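Local structure of putative adhesin (Parabacteroides distasonis, 3LJY) at residues A[23-29]-A[89-95]; A[188-194]-A[205-211]. The protein is of unknown function but, as a predicted lipoprotein with a putative adhesin head domain built as a parallel beta solenoid, may take part in adhesion at the cell surface. Where two conformers were deposited one is given. Numbering follows the deposited sequence.

Interaction 1 of 2, residues A[23-29]-A[89-95]; sequences NEIKVDG and LAAAKVS
Strands 24-27 and 91-94 run parallel, their axes 4.8 Å apart and their N-to-C directions 2° apart, with extended backbones (phi -119 to -153°, psi 117 to 144°). The register pairs Glu24 with Ala91, Ile25 with Ala92, Lys26 with Lys93 and Val27 with Val94. Backbone hydrogen bonds form the parallel ladder: Ile25 N to Ala91 O 3.1 Å, Lys93 N to Ile25 O 3.0 Å, Val27 N to Lys93 O 2.9 Å, Ser95 N to Val27 O 2.8 Å. At the start, Asn23 O accepts Ala90 N at 2.8 Å and, weakly, Ala91 N at 3.3 Å. Apolar contacts occupy the inward face, where Val27 CG1 (chi1 p) meets Val94 CG1 at 3.7 Å and Ile25 CG1 meets Leu89 CD1 at 3.9 Å; Phe33, Tyr35 and Phe100 pack against these residues. On the other face Glu24 OE2 lies 3.4 Å from Lys93 CE, and Lys26 CG 4.0 Å from Lys93 CB. Parallel strands bonded in register, with Ile25, Val27, Ala92 and Val94 turned to the core, typify a parallel beta-solenoid wall.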
# COMPACT_ATOMS: atom_id res chain seq x y z
N ASN A 23 1.87 -7.51 -14.43
CA ASN A 23 2.59 -6.42 -13.74
C ASN A 23 1.66 -5.55 -12.91
O ASN A 23 2.05 -4.53 -12.36
CB ASN A 23 3.35 -5.54 -14.74
CG ASN A 23 2.42 -4.70 -15.61
OD1 ASN A 23 1.24 -5.02 -15.81
ND2 ASN A 23 2.96 -3.61 -16.13
N GLU A 24 0.41 -5.98 -12.82
CA GLU A 24 -0.58 -5.24 -12.12
C GLU A 24 -1.53 -6.21 -11.44
O GLU A 24 -1.81 -7.31 -11.93
CB GLU A 24 -1.25 -4.25 -13.09
CG GLU A 24 -2.45 -3.54 -12.50
CD GLU A 24 -2.84 -2.25 -13.21
OE1 GLU A 24 -2.31 -1.95 -14.33
OE2 GLU A 24 -3.70 -1.54 -12.59
N ILE A 25 -1.98 -5.82 -10.25
CA ILE A 25 -2.90 -6.63 -9.43
C ILE A 25 -4.11 -5.82 -8.97
O ILE A 25 -3.99 -4.68 -8.61
CB ILE A 25 -2.16 -7.21 -8.23
CG1 ILE A 25 -1.03 -8.12 -8.73
CG2 ILE A 25 -3.11 -7.94 -7.35
CD1 ILE A 25 -0.59 -9.20 -7.77
N LYS A 26 -5.29 -6.42 -9.05
CA LYS A 26 -6.52 -5.84 -8.46
C LYS A 26 -7.10 -6.82 -7.47
O LYS A 26 -7.40 -7.93 -7.84
CB LYS A 26 -7.53 -5.48 -9.55
CG LYS A 26 -7.14 -4.15 -10.22
CD LYS A 26 -7.76 -3.93 -11.60
CE LYS A 26 -7.18 -2.66 -12.27
NZ LYS A 26 -7.36 -2.64 -13.76
N VAL A 27 -7.17 -6.42 -6.20
CA VAL A 27 -7.73 -7.27 -5.15
C VAL A 27 -8.83 -6.57 -4.34
O VAL A 27 -8.71 -5.41 -3.91
CB VAL A 27 -6.66 -7.87 -4.22
CG1 VAL A 27 -5.95 -6.85 -3.40
CG2 VAL A 27 -7.31 -8.90 -3.32
N ASP A 28 -9.91 -7.31 -4.16
CA ASP A 28 -11.11 -6.84 -3.50
C ASP A 28 -11.56 -7.96 -2.56
O ASP A 28 -11.18 -9.09 -2.75
CB ASP A 28 -12.17 -6.64 -4.57
CG ASP A 28 -13.11 -5.51 -4.28
OD1 ASP A 28 -13.17 -5.06 -3.12
OD2 ASP A 28 -13.80 -5.08 -5.24
N GLY A 29 -12.34 -7.69 -1.55
CA GLY A 29 -12.84 -8.73 -0.66
C GLY A 29 -11.89 -9.04 0.46
O GLY A 29 -10.77 -8.53 0.46
N LEU A 89 6.01 -5.55 -10.49
CA LEU A 89 4.77 -4.99 -9.96
C LEU A 89 4.77 -3.47 -10.15
O LEU A 89 5.28 -2.71 -9.33
CB LEU A 89 4.58 -5.33 -8.48
CG LEU A 89 3.23 -4.95 -7.82
CD1 LEU A 89 2.04 -5.77 -8.37
CD2 LEU A 89 3.38 -5.09 -6.31
N ALA A 90 4.16 -3.04 -11.25
CA ALA A 90 4.02 -1.62 -11.56
C ALA A 90 2.85 -1.00 -10.76
O ALA A 90 2.89 0.19 -10.41
CB ALA A 90 3.79 -1.43 -13.06
N ALA A 91 1.81 -1.78 -10.49
CA ALA A 91 0.60 -1.22 -9.86
C ALA A 91 -0.16 -2.23 -9.07
O ALA A 91 -0.25 -3.40 -9.47
CB ALA A 91 -0.34 -0.62 -10.94
N ALA A 92 -0.72 -1.80 -7.94
CA ALA A 92 -1.70 -2.60 -7.21
C ALA A 92 -2.86 -1.74 -6.76
O ALA A 92 -2.66 -0.63 -6.30
CB ALA A 92 -1.08 -3.36 -6.00
N LYS A 93 -4.07 -2.27 -6.90
CA LYS A 93 -5.28 -1.62 -6.41
C LYS A 93 -5.88 -2.60 -5.37
O LYS A 93 -6.10 -3.79 -5.66
CB LYS A 93 -6.25 -1.27 -7.55
CG LYS A 93 -6.02 0.12 -8.21
CD LYS A 93 -5.35 0.13 -9.62
CE LYS A 93 -3.81 0.12 -9.60
NZ LYS A 93 -3.11 1.28 -8.89
N VAL A 94 -6.07 -2.09 -4.15
CA VAL A 94 -6.43 -2.92 -3.01
C VAL A 94 -7.66 -2.33 -2.36
O VAL A 94 -7.63 -1.20 -1.89
CB VAL A 94 -5.25 -3.08 -1.98
CG1 VAL A 94 -5.62 -4.08 -0.94
CG2 VAL A 94 -3.95 -3.52 -2.69
N SER A 95 -8.75 -3.09 -2.37
CA SER A 95 -10.05 -2.67 -1.82
C SER A 95 -10.70 -3.77 -0.98
O SER A 95 -10.15 -4.86 -0.81
CB SER A 95 -11.00 -2.24 -2.95
OG SER A 95 -10.43 -2.41 -4.24

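Interaction 2 of 2, residues A[188-194]-A[205-211]; sequences AVPQLSC and HATDNLK
Leu192 (chi1 t, chi2 p) lies over Leu210 (also t, p), CD2 to CD1 4.0 Å, and its CB is 4.1 Å from Ala206 CB, so one side chain spans both arms of the neighbouring bend. Each segment is two short extended runs joined by a corner, at Pro190-Gln191 and Thr207-Asp208. Beyond it, strands 192-194 and 209-211 are parallel, with axes 4.7 Å apart crossing at -20°. Before the corner Val189 pairs with Ala206; from Gln191, within it, the pairs are Gln191 with Asn209, Leu192 with Leu210 and Ser193 with Lys211. This one-residue shift is a beta bulge. Hydrogen bonds follow both arms: Val189 N to His205 O 2.9 Å and Thr207 N to Val189 O 3.0 Å, then Asn209 N to Pro190 O 2.9 Å, Leu192 N to Asn209 O 3.0 Å, Lys211 N to Leu192 O 2.9 Å and Cys194 N to Lys211 O 2.9 Å. At the corner itself, Gln191 NE2 (chi1 and chi2 m) donates to Asp208 OD2 at 2.7 Å. Val189, Leu192 and Cys194 also touch Tyr174, and Leu210 touches Tyr222, in the interior. Stacked corners, with parallel ladders on either arm offset by a bulge, typify successive coils of a parallel beta solenoid.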
# COMPACT_ATOMS: atom_id res chain seq x y z
N ALA A 188 14.50 9.10 5.54
CA ALA A 188 15.33 10.27 5.35
C ALA A 188 15.10 10.81 3.96
O ALA A 188 15.39 10.13 2.98
CB ALA A 188 16.81 9.86 5.54
N VAL A 189 14.60 12.04 3.86
CA VAL A 189 14.36 12.68 2.55
C VAL A 189 15.06 14.01 2.46
O VAL A 189 14.70 14.93 3.16
CB VAL A 189 12.85 12.91 2.32
CG1 VAL A 189 12.64 13.62 0.95
CG2 VAL A 189 12.06 11.59 2.43
N PRO A 190 16.07 14.14 1.60
CA PRO A 190 16.69 15.47 1.44
C PRO A 190 15.77 16.63 1.01
O PRO A 190 15.80 17.70 1.61
CB PRO A 190 17.78 15.22 0.40
CG PRO A 190 18.09 13.70 0.53
CD PRO A 190 16.75 13.11 0.78
N GLN A 191 14.98 16.43 -0.03
CA GLN A 191 14.10 17.49 -0.54
C GLN A 191 12.64 17.10 -0.33
O GLN A 191 12.06 16.33 -1.13
CB GLN A 191 14.35 17.74 -2.04
CG GLN A 191 15.80 17.99 -2.44
CD GLN A 191 16.40 19.16 -1.72
OE1 GLN A 191 15.74 20.17 -1.49
NE2 GLN A 191 17.65 19.02 -1.33
N LEU A 192 12.04 17.61 0.73
CA LEU A 192 10.71 17.13 1.14
C LEU A 192 9.70 18.25 1.10
O LEU A 192 9.98 19.31 1.57
CB LEU A 192 10.76 16.47 2.55
CG LEU A 192 9.46 15.82 3.07
CD1 LEU A 192 8.99 14.75 2.10
CD2 LEU A 192 9.59 15.31 4.50
N SER A 193 8.54 18.00 0.51
CA SER A 193 7.39 18.87 0.70
C SER A 193 6.24 18.09 1.30
O SER A 193 5.96 16.94 0.95
CB SER A 193 6.99 19.62 -0.59
OG SER A 193 6.11 18.84 -1.37
N CYS A 194 5.56 18.73 2.23
CA CYS A 194 4.59 18.07 3.07
C CYS A 194 3.43 19.04 3.34
O CYS A 194 3.67 20.12 3.89
CB CYS A 194 5.29 17.60 4.36
SG CYS A 194 4.25 16.75 5.54
N HIS A 205 11.06 13.21 8.15
CA HIS A 205 12.49 13.43 8.32
C HIS A 205 13.07 14.04 7.03
O HIS A 205 13.16 13.40 6.01
CB HIS A 205 13.18 12.12 8.74
CG HIS A 205 14.65 12.25 8.94
ND1 HIS A 205 15.50 11.17 8.95
CD2 HIS A 205 15.43 13.35 9.11
CE1 HIS A 205 16.74 11.59 9.13
NE2 HIS A 205 16.73 12.91 9.22
N ALA A 206 13.41 15.32 7.09
CA ALA A 206 14.04 16.04 5.96
C ALA A 206 15.50 16.28 6.33
O ALA A 206 15.79 16.59 7.48
CB ALA A 206 13.31 17.37 5.67
N THR A 207 16.41 16.10 5.38
CA THR A 207 17.84 16.19 5.69
C THR A 207 18.54 17.34 4.94
O THR A 207 19.75 17.48 5.02
CB THR A 207 18.60 14.85 5.41
OG1 THR A 207 18.39 14.45 4.06
CG2 THR A 207 18.12 13.73 6.34
N ASP A 208 17.78 18.16 4.25
CA ASP A 208 18.34 19.33 3.57
C ASP A 208 17.31 20.48 3.51
O ASP A 208 17.57 21.57 4.01
CB ASP A 208 18.86 18.97 2.17
CG ASP A 208 19.57 20.16 1.47
OD1 ASP A 208 20.20 21.01 2.14
OD2 ASP A 208 19.48 20.26 0.23
N ASN A 209 16.14 20.22 2.95
CA ASN A 209 15.12 21.25 2.78
C ASN A 209 13.73 20.73 3.01
O ASN A 209 13.36 19.75 2.38
CB ASN A 209 15.17 21.77 1.36
CG ASN A 209 16.11 22.89 1.19
OD1 ASN A 209 17.20 22.73 0.63
ND2 ASN A 209 15.72 24.05 1.70
N LEU A 210 12.97 21.38 3.88
CA LEU A 210 11.56 21.01 4.12
C LEU A 210 10.64 22.17 3.76
O LEU A 210 10.81 23.28 4.22
CB LEU A 210 11.33 20.57 5.59
CG LEU A 210 9.88 20.35 6.07
CD1 LEU A 210 9.23 19.16 5.38
CD2 LEU A 210 9.85 20.23 7.60
N LYS A 211 9.65 21.87 2.92
CA LYS A 211 8.60 22.81 2.57
C LYS A 211 7.28 22.34 3.27
O LYS A 211 6.68 21.37 2.87
CB LYS A 211 8.48 22.82 1.05
CG LYS A 211 7.77 23.99 0.48
CD LYS A 211 7.13 23.65 -0.88
CE LYS A 211 6.30 24.81 -1.36
NZ LYS A 211 5.08 24.94 -0.53

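Both contacts reach one long, mostly parallel sheet, in which strands 24-27 and 91-94 lie near one end and 192-196 and 209-215 near the other; interaction 2 also turns a corner into a second sheet through 188-189 and 201-206. Their centres are 29 Å apart and their nearest atoms about 19 Å; strands 110-115, 131-136, 151-156 and 172-176 lie between them. Along the chain interaction 1 closes before interaction 2 opens. Segments 23-29 and 89-95 are separated by 59 residues, including the antiparallel pair 56-61 and 64-69, whereas 188-194 and 205-211 are separated by 10, consistent with one short coil. Interaction 1 therefore joins distant sequence where the solenoid begins, while interaction 2 records its regular repeat, together giving an elongated body.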